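Malyl-CoA lyase/beta-methylmalyl-CoA lyase (Methylobacterium extorquens, PDB 5UGR) is a magnesium-binding lyase of the HpcH/HpaI aldolase/citrate lyase family, built on a TIM barrel and assembled from six copies in this structure. Local coordinates at residues D51-Q54 against A55-N58. Residues are numbered along the deposited sequence; the frame is centred on the assembly and turned at random.
Sequences DKEQ and ARKN
D51 O accepts the backbone N-H of A55 at 2.9 Å, an i to i+4 backbone bond at the N-terminal end of the helix that spans 52-65. This helix is the crossover between barrel strands 38-42 and 72-76 in a beta-alpha-beta unit of the TIM barrel. The methyl group of A55 lies 3.4 Å from the same D51 O and packs on V47. K52 O continues the ladder to R56 N. The end of the K52 side chain turns from residues 55-58, and its NZ bonds to L43 O, V47 O and N78 OD1. E53 O takes two donors: the N-H of K57 at 3.3 Å, a long bond, and a water. That water also accepts from R56 NH1, so it bridges the R56 side chain to the helix backbone. The R56 chain bends at chi3, which turns the guanidinium back toward E53, while its NE forms a salt bridge to D88. E53 OE1 and K57 NZ stay 4.4 Å apart, opposite charges too distant for a salt bridge.

Q54 carries the main side-chain contact. Its backbone O accepts the N-H of N58 at 2.8 Å. Its side chain bends at chi2 (60°) and crosses that of N58 at about a right angle. The amide planes are 45° apart. OE1 shares a second water with K57 NZ, and N58 ND2 bonds to G22 O, so both ends of each amide are engaged. Q54 NE2 donates to N58 OD1 at 3.0 Å; the bond is nearly straight (172°) and lies in the Q54 amide plane, but NE2 sits above the carbonyl plane of N58.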
ATOM      1  N   ASP A  51      18.140   8.135  37.366  1.00 20.88           N
ATOM      2  CA  ASP A  51      19.449   8.627  36.931  1.00 21.93           C
ATOM      3  C   ASP A  51      19.472   9.265  35.552  1.00 21.71           C
ATOM      4  O   ASP A  51      20.534   9.778  35.126  1.00 20.43           O
ATOM      5  CB  ASP A  51      20.475   7.453  36.940  1.00 22.02           C
ATOM      6  CG  ASP A  51      20.764   6.899  38.321  1.00 27.40           C
ATOM      7  OD1 ASP A  51      20.710   7.664  39.282  1.00 29.25           O
ATOM      8  OD2 ASP A  51      21.131   5.702  38.465  1.00 29.31           O
ATOM      9  N   LYS A  52      18.324   9.242  34.834  1.00 19.78           N
ATOM     10  CA  LYS A  52      18.304   9.697  33.439  1.00 20.53           C
ATOM     11  C   LYS A  52      18.596  11.178  33.264  1.00 18.87           C
ATOM     12  O   LYS A  52      19.335  11.568  32.339  1.00 19.07           O
ATOM     13  CB  LYS A  52      17.045   9.261  32.768  1.00 18.33           C
ATOM     14  CG  LYS A  52      16.985   7.755  32.467  1.00 18.74           C
ATOM     15  CD  LYS A  52      15.710   7.379  31.769  1.00 17.53           C
ATOM     16  CE  LYS A  52      15.503   5.887  31.594  1.00 17.49           C
ATOM     17  NZ  LYS A  52      16.588   5.208  30.861  1.00 16.86           N
ATOM     18  N   GLU A  53      18.092  12.004  34.200  1.00 20.62           N
ATOM     19  CA  GLU A  53      18.281  13.457  34.065  1.00 21.81           C
ATOM     20  C   GLU A  53      19.776  13.788  34.229  1.00 21.40           C
ATOM     21  O   GLU A  53      20.353  14.589  33.466  1.00 20.19           O
ATOM     22  CB  GLU A  53      17.417  14.185  35.105  1.00 24.26           C
ATOM     23  CG  GLU A  53      17.717  15.656  35.100  1.00 32.20           C
ATOM     24  CD  GLU A  53      16.822  16.481  35.980  1.00 45.09           C
ATOM     25  OE1 GLU A  53      16.571  17.643  35.620  1.00 60.49           O
ATOM     26  OE2 GLU A  53      16.394  15.989  37.006  1.00 38.72           O
ATOM     27  N   GLN A  54      20.414  13.152  35.232  1.00 22.07           N
ATOM     28  CA  GLN A  54      21.855  13.374  35.442  1.00 22.33           C
ATOM     29  C   GLN A  54      22.699  12.795  34.330  1.00 20.25           C
ATOM     30  O   GLN A  54      23.691  13.392  33.912  1.00 19.64           O
ATOM     31  CB  GLN A  54      22.293  12.827  36.804  1.00 25.16           C
ATOM     32  CG  GLN A  54      23.709  13.190  37.185  1.00 24.50           C
ATOM     33  CD  GLN A  54      23.967  14.688  37.266  1.00 28.60           C
ATOM     34  OE1 GLN A  54      23.229  15.414  37.912  1.00 31.69           O
ATOM     35  NE2 GLN A  54      25.010  15.165  36.578  1.00 26.02           N
ATOM     36  N   ALA A  55      22.284  11.624  33.811  1.00 19.41           N
ATOM     37  CA  ALA A  55      23.074  11.017  32.754  1.00 19.95           C
ATOM     38  C   ALA A  55      23.099  11.933  31.547  1.00 20.10           C
ATOM     39  O   ALA A  55      24.100  12.047  30.852  1.00 18.97           O
ATOM     40  CB  ALA A  55      22.481   9.660  32.390  1.00 18.93           C
ATOM     41  N   ARG A  56      21.993  12.636  31.313  1.00 18.03           N
ATOM     42  CA  ARG A  56      21.912  13.575  30.198  1.00 17.03           C
ATOM     43  C   ARG A  56      22.918  14.691  30.351  1.00 20.28           C
ATOM     44  O   ARG A  56      23.680  15.046  29.421  1.00 18.90           O
ATOM     45  CB  ARG A  56      20.473  14.084  30.058  1.00 20.37           C
ATOM     46  CG  ARG A  56      20.219  14.846  28.809  1.00 19.19           C
ATOM     47  CD  ARG A  56      18.823  15.422  28.751  1.00 18.35           C
ATOM     48  NE  ARG A  56      17.744  14.426  28.921  1.00 17.61           N
ATOM     49  CZ  ARG A  56      16.768  14.400  29.828  1.00 18.19           C
ATOM     50  NH1 ARG A  56      16.718  15.259  30.842  1.00 19.83           N
ATOM     51  NH2 ARG A  56      15.832  13.473  29.758  1.00 19.49           N
ATOM     52  N   LYS A  57      22.979  15.213  31.573  1.00 20.57           N
ATOM     53  CA  LYS A  57      24.001  16.221  31.856  1.00 21.92           C
ATOM     54  C   LYS A  57      25.443  15.708  31.734  1.00 20.84           C
ATOM     55  O   LYS A  57      26.303  16.370  31.158  1.00 20.95           O
ATOM     56  CB  LYS A  57      23.743  16.784  33.264  1.00 21.91           C
ATOM     57  CG  LYS A  57      22.455  17.572  33.400  1.00 24.24           C
ATOM     58  CD  LYS A  57      22.315  18.019  34.863  1.00 30.79           C
ATOM     59  CE  LYS A  57      20.961  18.657  35.079  1.00 32.60           C
ATOM     60  NZ  LYS A  57      20.678  18.878  36.522  1.00 38.40           N
ATOM     61  N   ASN A  58      25.664  14.503  32.225  1.00 20.98           N
ATOM     62  CA  ASN A  58      26.969  13.847  32.140  1.00 21.42           C
ATOM     63  C   ASN A  58      27.402  13.709  30.701  1.00 20.04           C
ATOM     64  O   ASN A  58      28.578  13.983  30.347  1.00 20.83           O
ATOM     65  CB  ASN A  58      26.984  12.476  32.791  1.00 23.27           C
ATOM     66  CG  ASN A  58      26.737  12.497  34.303  1.00 20.92           C
ATOM     67  OD1 ASN A  58      26.903  13.528  34.992  1.00 25.01           O
ATOM     68  ND2 ASN A  58      26.386  11.344  34.828  1.00 23.06           N
TER
HETATM   69  O   HOH W   1      19.046  16.702  32.127  1.00 21.58           O
HETATM   70  O   HOH W   2      20.553  16.190  37.499  1.00 38.82           O